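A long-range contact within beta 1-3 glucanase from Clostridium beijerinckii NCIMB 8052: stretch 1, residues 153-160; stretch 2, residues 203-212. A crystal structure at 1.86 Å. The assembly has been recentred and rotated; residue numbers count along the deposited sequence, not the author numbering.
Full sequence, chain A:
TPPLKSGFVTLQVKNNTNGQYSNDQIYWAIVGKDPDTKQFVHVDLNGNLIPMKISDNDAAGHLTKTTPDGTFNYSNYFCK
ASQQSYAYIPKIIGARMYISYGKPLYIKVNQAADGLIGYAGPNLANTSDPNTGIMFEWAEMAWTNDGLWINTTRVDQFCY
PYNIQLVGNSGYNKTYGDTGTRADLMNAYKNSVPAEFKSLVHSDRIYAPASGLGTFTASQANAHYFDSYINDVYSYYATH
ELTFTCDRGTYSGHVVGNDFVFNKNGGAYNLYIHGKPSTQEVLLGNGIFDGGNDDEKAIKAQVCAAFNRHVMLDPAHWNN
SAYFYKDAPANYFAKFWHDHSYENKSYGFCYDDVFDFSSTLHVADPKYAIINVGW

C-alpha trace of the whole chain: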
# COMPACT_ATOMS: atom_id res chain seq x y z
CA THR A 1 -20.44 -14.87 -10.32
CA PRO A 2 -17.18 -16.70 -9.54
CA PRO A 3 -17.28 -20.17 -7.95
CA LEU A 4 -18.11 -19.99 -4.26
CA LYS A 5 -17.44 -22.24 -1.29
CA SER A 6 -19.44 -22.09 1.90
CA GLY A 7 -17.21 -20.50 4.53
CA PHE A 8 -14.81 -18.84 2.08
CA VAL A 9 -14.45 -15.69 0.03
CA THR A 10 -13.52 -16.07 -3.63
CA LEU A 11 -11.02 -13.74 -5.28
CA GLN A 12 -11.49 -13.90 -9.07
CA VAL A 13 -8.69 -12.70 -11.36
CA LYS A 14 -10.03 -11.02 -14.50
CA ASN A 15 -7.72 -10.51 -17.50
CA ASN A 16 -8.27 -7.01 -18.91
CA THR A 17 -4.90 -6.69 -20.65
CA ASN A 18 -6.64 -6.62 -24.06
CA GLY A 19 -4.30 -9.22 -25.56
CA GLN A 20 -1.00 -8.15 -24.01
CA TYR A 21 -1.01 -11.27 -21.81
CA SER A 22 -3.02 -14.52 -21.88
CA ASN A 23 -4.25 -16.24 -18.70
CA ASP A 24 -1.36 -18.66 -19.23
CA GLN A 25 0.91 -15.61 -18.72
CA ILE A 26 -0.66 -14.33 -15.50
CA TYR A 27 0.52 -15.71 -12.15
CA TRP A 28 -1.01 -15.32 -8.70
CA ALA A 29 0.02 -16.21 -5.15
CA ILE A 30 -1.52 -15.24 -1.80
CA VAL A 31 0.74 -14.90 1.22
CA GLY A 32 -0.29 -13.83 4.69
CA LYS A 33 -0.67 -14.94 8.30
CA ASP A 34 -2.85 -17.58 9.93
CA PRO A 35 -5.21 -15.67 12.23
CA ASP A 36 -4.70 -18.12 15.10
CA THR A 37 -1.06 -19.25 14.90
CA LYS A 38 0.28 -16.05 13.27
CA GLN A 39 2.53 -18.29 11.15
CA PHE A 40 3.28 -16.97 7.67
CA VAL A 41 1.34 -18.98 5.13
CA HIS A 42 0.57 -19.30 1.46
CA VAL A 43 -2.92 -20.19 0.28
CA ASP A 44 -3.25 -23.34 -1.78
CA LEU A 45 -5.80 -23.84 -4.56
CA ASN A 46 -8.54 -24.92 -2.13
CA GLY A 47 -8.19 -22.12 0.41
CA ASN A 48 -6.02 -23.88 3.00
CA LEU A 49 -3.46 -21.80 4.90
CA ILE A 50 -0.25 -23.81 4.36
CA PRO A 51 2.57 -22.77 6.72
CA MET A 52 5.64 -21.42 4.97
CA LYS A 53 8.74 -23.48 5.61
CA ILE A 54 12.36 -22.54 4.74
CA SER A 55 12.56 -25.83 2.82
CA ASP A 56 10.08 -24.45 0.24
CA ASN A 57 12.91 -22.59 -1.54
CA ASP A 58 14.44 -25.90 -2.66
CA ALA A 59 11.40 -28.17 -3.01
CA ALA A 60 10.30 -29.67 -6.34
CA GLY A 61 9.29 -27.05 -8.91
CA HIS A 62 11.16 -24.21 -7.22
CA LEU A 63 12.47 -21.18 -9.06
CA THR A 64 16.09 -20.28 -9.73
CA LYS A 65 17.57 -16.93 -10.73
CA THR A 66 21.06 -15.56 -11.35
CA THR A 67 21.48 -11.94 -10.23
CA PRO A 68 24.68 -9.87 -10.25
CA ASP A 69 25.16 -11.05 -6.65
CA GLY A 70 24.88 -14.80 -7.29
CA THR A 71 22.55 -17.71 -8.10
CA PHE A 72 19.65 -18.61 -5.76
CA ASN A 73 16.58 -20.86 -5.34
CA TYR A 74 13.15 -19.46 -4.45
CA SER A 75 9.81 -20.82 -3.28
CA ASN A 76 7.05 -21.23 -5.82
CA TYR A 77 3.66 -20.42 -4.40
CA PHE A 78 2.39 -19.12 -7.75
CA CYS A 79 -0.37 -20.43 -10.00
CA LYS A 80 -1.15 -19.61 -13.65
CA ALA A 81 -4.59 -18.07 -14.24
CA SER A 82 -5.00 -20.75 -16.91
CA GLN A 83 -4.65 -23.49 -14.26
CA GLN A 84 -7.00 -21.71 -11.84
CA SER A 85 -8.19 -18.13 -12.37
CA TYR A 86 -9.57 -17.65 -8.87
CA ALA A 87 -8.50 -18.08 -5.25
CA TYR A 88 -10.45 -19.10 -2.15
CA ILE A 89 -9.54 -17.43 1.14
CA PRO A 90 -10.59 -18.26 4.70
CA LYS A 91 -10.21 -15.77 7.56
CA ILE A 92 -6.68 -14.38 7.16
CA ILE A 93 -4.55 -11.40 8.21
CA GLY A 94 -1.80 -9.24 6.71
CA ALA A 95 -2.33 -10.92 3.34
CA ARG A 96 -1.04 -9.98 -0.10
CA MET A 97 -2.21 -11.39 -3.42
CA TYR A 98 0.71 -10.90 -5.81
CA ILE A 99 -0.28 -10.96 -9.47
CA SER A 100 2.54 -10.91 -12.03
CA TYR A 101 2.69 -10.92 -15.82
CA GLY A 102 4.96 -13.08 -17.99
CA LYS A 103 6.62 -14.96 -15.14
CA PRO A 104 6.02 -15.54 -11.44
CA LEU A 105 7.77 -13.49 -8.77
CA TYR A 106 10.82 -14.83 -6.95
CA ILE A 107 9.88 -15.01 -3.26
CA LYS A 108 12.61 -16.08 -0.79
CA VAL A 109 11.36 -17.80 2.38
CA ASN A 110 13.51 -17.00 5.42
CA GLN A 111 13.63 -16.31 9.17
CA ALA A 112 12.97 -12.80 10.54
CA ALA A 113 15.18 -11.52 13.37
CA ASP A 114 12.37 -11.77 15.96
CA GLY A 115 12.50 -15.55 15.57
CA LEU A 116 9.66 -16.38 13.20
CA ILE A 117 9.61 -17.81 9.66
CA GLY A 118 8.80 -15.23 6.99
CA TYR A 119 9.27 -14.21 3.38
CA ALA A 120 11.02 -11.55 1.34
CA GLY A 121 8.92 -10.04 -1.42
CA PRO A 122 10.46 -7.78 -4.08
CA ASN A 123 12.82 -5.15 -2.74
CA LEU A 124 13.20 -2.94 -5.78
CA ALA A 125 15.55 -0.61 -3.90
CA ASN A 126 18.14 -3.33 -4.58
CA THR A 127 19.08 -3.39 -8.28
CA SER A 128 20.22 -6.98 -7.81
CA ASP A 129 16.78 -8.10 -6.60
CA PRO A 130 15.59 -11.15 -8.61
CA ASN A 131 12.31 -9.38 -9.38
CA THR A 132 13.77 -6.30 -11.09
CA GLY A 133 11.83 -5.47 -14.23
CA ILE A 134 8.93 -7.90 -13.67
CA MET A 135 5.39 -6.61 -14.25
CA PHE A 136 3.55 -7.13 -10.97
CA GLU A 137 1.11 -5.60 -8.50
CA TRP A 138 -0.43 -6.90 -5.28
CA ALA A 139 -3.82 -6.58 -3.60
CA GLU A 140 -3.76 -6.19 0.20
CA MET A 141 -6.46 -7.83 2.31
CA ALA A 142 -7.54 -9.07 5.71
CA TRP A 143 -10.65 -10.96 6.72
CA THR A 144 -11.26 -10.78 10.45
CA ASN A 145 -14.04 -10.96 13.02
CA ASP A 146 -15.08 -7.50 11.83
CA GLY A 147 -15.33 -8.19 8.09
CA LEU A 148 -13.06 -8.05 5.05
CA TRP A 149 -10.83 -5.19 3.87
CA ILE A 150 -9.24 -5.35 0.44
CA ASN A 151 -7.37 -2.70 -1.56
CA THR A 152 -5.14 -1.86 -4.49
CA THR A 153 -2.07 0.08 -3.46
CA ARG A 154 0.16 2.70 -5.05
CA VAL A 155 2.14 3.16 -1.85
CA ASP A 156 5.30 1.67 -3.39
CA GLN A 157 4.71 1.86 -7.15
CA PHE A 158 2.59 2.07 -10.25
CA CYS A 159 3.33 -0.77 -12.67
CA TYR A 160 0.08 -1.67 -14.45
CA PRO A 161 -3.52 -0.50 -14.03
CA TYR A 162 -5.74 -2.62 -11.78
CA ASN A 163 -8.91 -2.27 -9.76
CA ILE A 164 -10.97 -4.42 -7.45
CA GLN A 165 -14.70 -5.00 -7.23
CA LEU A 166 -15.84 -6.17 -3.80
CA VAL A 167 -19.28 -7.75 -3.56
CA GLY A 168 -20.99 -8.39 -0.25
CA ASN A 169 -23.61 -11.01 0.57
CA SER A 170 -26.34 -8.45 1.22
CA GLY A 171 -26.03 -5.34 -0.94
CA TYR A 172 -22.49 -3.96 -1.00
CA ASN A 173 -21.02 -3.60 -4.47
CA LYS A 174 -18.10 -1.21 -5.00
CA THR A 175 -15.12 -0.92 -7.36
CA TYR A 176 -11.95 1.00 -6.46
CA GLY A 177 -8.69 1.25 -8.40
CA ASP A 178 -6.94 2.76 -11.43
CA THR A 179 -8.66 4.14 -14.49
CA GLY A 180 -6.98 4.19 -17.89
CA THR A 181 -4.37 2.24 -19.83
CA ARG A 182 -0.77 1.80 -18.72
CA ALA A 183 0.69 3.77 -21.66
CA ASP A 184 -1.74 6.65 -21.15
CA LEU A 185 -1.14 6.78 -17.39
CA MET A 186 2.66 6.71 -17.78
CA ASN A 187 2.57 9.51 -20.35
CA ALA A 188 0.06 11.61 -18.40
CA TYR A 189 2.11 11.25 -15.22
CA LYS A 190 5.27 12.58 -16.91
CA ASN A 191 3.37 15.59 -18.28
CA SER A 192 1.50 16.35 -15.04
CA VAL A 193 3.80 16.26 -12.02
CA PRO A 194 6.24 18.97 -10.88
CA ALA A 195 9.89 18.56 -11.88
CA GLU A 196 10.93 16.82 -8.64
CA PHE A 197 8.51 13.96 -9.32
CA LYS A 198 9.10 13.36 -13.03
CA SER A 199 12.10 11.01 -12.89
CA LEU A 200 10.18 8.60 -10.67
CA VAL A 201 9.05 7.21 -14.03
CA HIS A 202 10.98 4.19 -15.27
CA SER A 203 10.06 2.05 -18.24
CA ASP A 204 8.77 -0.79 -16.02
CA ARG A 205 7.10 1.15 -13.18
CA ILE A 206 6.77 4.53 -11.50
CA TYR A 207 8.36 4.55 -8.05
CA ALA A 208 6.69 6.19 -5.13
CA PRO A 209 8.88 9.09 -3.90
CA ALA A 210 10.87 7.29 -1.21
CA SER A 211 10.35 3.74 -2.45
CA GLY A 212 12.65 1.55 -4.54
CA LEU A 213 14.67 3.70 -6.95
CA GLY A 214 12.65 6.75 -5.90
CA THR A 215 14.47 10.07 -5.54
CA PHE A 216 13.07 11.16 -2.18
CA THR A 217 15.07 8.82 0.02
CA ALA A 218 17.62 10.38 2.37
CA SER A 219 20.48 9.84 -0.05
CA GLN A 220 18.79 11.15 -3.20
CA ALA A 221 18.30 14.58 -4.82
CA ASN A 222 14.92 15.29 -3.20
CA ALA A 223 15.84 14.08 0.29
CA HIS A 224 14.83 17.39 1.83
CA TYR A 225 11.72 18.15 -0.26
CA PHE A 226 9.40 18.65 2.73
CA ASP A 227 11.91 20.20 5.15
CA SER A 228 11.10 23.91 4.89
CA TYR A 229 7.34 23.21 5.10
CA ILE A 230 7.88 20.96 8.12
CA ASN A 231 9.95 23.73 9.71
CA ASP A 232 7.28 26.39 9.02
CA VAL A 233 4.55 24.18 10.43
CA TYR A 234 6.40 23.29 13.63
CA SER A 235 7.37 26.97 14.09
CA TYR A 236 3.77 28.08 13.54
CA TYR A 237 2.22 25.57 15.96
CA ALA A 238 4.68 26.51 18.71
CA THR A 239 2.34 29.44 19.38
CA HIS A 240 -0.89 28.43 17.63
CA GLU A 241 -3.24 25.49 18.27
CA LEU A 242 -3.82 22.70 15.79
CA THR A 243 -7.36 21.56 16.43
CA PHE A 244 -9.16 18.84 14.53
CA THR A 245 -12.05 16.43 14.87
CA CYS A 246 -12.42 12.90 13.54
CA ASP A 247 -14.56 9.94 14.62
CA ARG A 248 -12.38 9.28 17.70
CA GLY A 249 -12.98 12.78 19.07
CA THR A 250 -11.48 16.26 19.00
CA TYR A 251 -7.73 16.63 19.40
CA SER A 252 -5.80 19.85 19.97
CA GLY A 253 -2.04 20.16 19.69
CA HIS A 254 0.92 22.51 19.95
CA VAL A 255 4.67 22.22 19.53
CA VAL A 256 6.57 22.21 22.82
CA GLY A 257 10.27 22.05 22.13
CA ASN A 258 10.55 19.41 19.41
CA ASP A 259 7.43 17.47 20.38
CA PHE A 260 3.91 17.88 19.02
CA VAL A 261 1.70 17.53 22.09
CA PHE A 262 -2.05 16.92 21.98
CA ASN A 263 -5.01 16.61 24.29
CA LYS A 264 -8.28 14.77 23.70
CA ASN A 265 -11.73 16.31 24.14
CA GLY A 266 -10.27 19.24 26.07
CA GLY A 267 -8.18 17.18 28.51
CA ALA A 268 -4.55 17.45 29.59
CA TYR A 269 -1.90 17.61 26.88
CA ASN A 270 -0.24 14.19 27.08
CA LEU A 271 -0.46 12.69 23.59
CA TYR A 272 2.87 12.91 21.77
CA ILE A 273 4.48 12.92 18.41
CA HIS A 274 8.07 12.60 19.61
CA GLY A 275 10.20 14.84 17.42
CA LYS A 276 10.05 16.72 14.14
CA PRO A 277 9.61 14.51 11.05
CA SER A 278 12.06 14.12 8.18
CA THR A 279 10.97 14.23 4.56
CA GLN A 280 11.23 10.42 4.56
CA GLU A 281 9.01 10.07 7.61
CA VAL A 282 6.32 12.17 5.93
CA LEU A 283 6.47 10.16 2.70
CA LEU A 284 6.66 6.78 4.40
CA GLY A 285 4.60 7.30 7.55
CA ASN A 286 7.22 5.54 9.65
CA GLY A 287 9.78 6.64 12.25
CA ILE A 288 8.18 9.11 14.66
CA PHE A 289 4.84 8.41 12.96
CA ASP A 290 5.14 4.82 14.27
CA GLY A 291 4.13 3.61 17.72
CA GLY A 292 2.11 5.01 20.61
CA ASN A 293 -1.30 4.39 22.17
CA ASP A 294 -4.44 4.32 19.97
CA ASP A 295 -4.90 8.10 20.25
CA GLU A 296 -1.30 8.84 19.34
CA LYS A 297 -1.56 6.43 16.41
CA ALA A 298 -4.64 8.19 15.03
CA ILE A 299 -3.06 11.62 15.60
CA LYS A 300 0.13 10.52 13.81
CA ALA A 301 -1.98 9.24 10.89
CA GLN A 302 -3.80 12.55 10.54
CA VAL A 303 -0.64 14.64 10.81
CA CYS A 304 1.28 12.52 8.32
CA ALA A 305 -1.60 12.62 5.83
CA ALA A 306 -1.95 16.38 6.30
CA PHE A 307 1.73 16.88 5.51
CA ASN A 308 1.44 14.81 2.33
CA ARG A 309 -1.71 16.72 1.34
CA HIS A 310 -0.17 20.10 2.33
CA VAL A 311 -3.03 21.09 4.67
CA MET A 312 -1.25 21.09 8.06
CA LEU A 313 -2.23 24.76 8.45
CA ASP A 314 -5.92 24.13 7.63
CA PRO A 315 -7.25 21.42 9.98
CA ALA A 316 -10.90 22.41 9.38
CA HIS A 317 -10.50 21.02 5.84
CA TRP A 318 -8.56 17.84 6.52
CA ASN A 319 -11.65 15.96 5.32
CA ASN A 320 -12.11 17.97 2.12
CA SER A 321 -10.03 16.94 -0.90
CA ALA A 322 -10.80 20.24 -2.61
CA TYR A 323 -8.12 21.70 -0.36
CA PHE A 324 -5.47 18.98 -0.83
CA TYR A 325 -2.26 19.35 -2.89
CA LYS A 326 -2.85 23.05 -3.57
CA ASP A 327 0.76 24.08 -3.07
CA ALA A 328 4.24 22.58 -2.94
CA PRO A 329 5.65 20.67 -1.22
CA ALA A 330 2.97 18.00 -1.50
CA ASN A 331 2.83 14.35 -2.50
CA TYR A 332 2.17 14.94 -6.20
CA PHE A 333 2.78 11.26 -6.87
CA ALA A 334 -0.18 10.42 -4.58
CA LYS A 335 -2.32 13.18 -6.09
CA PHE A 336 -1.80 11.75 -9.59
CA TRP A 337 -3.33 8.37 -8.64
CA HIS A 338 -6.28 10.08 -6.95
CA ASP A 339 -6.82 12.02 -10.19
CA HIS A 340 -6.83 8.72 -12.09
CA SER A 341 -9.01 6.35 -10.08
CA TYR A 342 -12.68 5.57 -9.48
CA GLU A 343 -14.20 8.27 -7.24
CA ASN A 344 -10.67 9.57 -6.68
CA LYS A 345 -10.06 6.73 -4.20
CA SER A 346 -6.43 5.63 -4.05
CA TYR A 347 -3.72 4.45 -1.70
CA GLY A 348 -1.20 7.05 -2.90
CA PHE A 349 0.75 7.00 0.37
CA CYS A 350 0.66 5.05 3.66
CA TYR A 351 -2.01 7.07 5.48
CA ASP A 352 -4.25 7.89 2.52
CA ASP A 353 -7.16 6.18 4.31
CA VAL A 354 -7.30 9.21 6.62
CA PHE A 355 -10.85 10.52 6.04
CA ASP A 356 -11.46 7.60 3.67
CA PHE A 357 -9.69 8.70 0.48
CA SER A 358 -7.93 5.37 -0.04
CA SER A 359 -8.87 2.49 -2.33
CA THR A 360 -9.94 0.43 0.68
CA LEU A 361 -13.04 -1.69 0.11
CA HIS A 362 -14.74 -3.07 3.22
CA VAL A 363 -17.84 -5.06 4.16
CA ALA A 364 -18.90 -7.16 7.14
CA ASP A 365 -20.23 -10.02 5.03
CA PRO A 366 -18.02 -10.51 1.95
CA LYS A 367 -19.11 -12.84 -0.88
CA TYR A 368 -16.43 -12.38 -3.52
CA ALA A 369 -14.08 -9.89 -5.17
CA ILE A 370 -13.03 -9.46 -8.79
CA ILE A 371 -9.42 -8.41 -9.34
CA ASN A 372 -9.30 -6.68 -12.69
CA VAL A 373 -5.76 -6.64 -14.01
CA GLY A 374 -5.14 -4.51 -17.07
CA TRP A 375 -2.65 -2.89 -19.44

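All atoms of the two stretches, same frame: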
# COMPACT_ATOMS: atom_id res chain seq x y z
N THR A 153 -2.95 -0.85 -4.15
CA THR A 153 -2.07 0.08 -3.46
C THR A 153 -1.05 0.70 -4.41
O THR A 153 -0.41 -0.01 -5.18
CB THR A 153 -1.34 -0.60 -2.29
OG1 THR A 153 -0.40 0.31 -1.71
CG2 THR A 153 -0.60 -1.87 -2.74
N ARG A 154 -0.92 2.02 -4.34
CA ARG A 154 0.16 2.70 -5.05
C ARG A 154 1.16 3.26 -4.06
O ARG A 154 1.85 4.23 -4.34
CB ARG A 154 -0.37 3.83 -5.95
CG ARG A 154 -0.65 3.39 -7.38
CD ARG A 154 -1.74 2.33 -7.42
NE ARG A 154 -1.86 1.69 -8.73
CZ ARG A 154 -1.12 0.67 -9.14
NH1 ARG A 154 -0.18 0.15 -8.34
NH2 ARG A 154 -1.31 0.15 -10.35
N VAL A 155 1.26 2.64 -2.89
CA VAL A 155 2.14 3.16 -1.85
C VAL A 155 3.61 3.00 -2.25
O VAL A 155 4.43 3.86 -1.95
CB VAL A 155 1.84 2.47 -0.51
CG1 VAL A 155 2.92 2.79 0.53
CG2 VAL A 155 0.47 2.91 -0.01
N ASP A 156 3.92 1.92 -2.96
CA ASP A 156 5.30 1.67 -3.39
C ASP A 156 5.54 1.99 -4.87
O ASP A 156 6.64 2.41 -5.25
CB ASP A 156 5.68 0.20 -3.14
CG ASP A 156 6.02 -0.08 -1.69
OD1 ASP A 156 6.08 0.86 -0.89
OD2 ASP A 156 6.25 -1.26 -1.35
N GLN A 157 4.52 1.80 -5.70
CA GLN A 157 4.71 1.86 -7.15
C GLN A 157 3.41 1.99 -7.94
O GLN A 157 2.32 1.72 -7.43
CB GLN A 157 5.45 0.60 -7.62
CG GLN A 157 4.64 -0.64 -7.33
CD GLN A 157 5.06 -1.86 -8.14
OE1 GLN A 157 6.25 -2.12 -8.31
NE2 GLN A 157 4.08 -2.61 -8.62
N PHE A 158 3.55 2.39 -9.21
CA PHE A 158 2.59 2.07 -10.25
C PHE A 158 3.27 1.28 -11.35
O PHE A 158 4.19 1.79 -12.00
CB PHE A 158 1.96 3.32 -10.85
CG PHE A 158 1.10 3.02 -12.05
CD1 PHE A 158 -0.24 2.70 -11.88
CD2 PHE A 158 1.62 3.02 -13.33
CE1 PHE A 158 -1.04 2.39 -12.98
CE2 PHE A 158 0.84 2.72 -14.43
CZ PHE A 158 -0.49 2.40 -14.26
N CYS A 159 2.80 0.06 -11.59
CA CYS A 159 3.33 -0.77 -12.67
C CYS A 159 2.30 -0.98 -13.78
O CYS A 159 2.57 -0.64 -14.93
CB CYS A 159 3.81 -2.13 -12.13
SG CYS A 159 4.45 -3.20 -13.43
N TYR A 160 1.14 -1.53 -13.45
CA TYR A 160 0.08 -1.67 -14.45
C TYR A 160 -1.27 -1.34 -13.82
O TYR A 160 -1.42 -1.46 -12.61
CB TYR A 160 0.07 -3.09 -15.06
CG TYR A 160 -0.19 -4.27 -14.13
CD1 TYR A 160 -1.48 -4.53 -13.66
CD2 TYR A 160 0.84 -5.14 -13.76
CE1 TYR A 160 -1.73 -5.61 -12.82
CE2 TYR A 160 0.60 -6.24 -12.92
CZ TYR A 160 -0.70 -6.46 -12.46
OH TYR A 160 -0.96 -7.54 -11.64
N SER A 203 10.80 2.70 -17.17
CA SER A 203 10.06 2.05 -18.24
C SER A 203 9.14 0.94 -17.68
O SER A 203 8.08 0.68 -18.25
CB SER A 203 11.02 1.48 -19.29
OG SER A 203 11.82 0.46 -18.73
N ASP A 204 9.54 0.33 -16.57
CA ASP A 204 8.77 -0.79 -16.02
C ASP A 204 7.74 -0.38 -14.97
O ASP A 204 6.67 -1.00 -14.87
CB ASP A 204 9.72 -1.85 -15.42
CG ASP A 204 10.59 -1.31 -14.30
OD1 ASP A 204 10.87 -0.09 -14.28
OD2 ASP A 204 10.99 -2.11 -13.44
N ARG A 205 8.04 0.66 -14.19
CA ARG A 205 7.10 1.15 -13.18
C ARG A 205 7.42 2.59 -12.79
O ARG A 205 8.50 3.10 -13.08
CB ARG A 205 7.13 0.25 -11.93
CG ARG A 205 8.36 0.44 -11.03
CD ARG A 205 8.71 -0.81 -10.23
NE ARG A 205 9.11 -1.87 -11.14
CZ ARG A 205 8.48 -3.03 -11.30
NH1 ARG A 205 8.94 -3.90 -12.19
NH2 ARG A 205 7.41 -3.32 -10.57
N ILE A 206 6.48 3.25 -12.13
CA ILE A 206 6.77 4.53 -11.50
C ILE A 206 6.94 4.32 -10.00
O ILE A 206 6.04 3.81 -9.33
CB ILE A 206 5.67 5.58 -11.74
CG1 ILE A 206 5.40 5.74 -13.24
CG2 ILE A 206 6.06 6.93 -11.10
CD1 ILE A 206 4.12 6.52 -13.55
N TYR A 207 8.09 4.71 -9.47
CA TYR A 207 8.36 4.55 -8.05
C TYR A 207 7.67 5.61 -7.24
O TYR A 207 7.65 6.77 -7.62
CB TYR A 207 9.88 4.58 -7.78
CG TYR A 207 10.55 3.37 -8.39
CD1 TYR A 207 10.53 2.15 -7.72
CD2 TYR A 207 11.17 3.44 -9.63
CE1 TYR A 207 11.11 1.03 -8.27
CE2 TYR A 207 11.75 2.31 -10.20
CZ TYR A 207 11.72 1.11 -9.51
OH TYR A 207 12.30 -0.01 -10.05
N ALA A 208 7.08 5.21 -6.13
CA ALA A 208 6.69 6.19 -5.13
C ALA A 208 7.94 6.95 -4.69
O ALA A 208 9.07 6.45 -4.84
CB ALA A 208 5.99 5.50 -3.96
N PRO A 209 7.75 8.18 -4.17
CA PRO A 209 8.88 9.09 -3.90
C PRO A 209 10.06 8.48 -3.13
O PRO A 209 11.21 8.62 -3.55
CB PRO A 209 8.24 10.20 -3.08
CG PRO A 209 6.86 10.31 -3.67
CD PRO A 209 6.46 8.86 -3.95
N ALA A 210 9.78 7.82 -2.01
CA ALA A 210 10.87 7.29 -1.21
C ALA A 210 10.85 5.77 -1.23
O ALA A 210 11.26 5.12 -0.27
CB ALA A 210 10.79 7.80 0.21
N SER A 211 10.37 5.19 -2.33
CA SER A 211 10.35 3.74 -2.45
C SER A 211 11.22 3.29 -3.61
O SER A 211 11.31 3.99 -4.63
CB SER A 211 8.92 3.22 -2.64
OG SER A 211 8.92 1.81 -2.86
N GLY A 212 11.88 2.14 -3.46
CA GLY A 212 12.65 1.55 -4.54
C GLY A 212 13.73 2.47 -5.05
O GLY A 212 14.56 2.93 -4.27

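Backbone pairing sets the frame of this contact. Two short antiparallel strands meet at F158 and I206, a hydrogen-bonded pair closed in both directions: I206 N donates to F158 O at 2.7 Å and F158 N to I206 O at 2.9 Å. One step on, Q157 faces Y207 in a non-hydrogen-bonded pair, where Q157 CA lies 3.2 Å from I206 O in a CA-H...O contact. The ladder closes with A208 N donating to D156 O at 3.0 Å, nearly straight at 167°. Just beyond, a type I turn from A208 to S211, held by S211 N to A208 O at 3.1 Å, brings the S211 side chain back toward D156.

Polar side chains add a second layer. R205 NH2 donates to Q157 OE1 at 2.8 Å, the oxygen lying near the guanidinium plane, as a directional bond requires. The same arginine is braced by its neighbour: R205 NE and NH1 each reach D204 OD2 at 3.0 Å, a salt bridge within one stretch that helps fix the group presented to Q157.

Apolar packing is modest. F158 and I206 share a sheet face, with F158 CD2 4.3 Å from I206 CD1. A208 points toward the other stretch, and its CB sits only 3.0 Å from V155 O, a tight fit for even a methyl group.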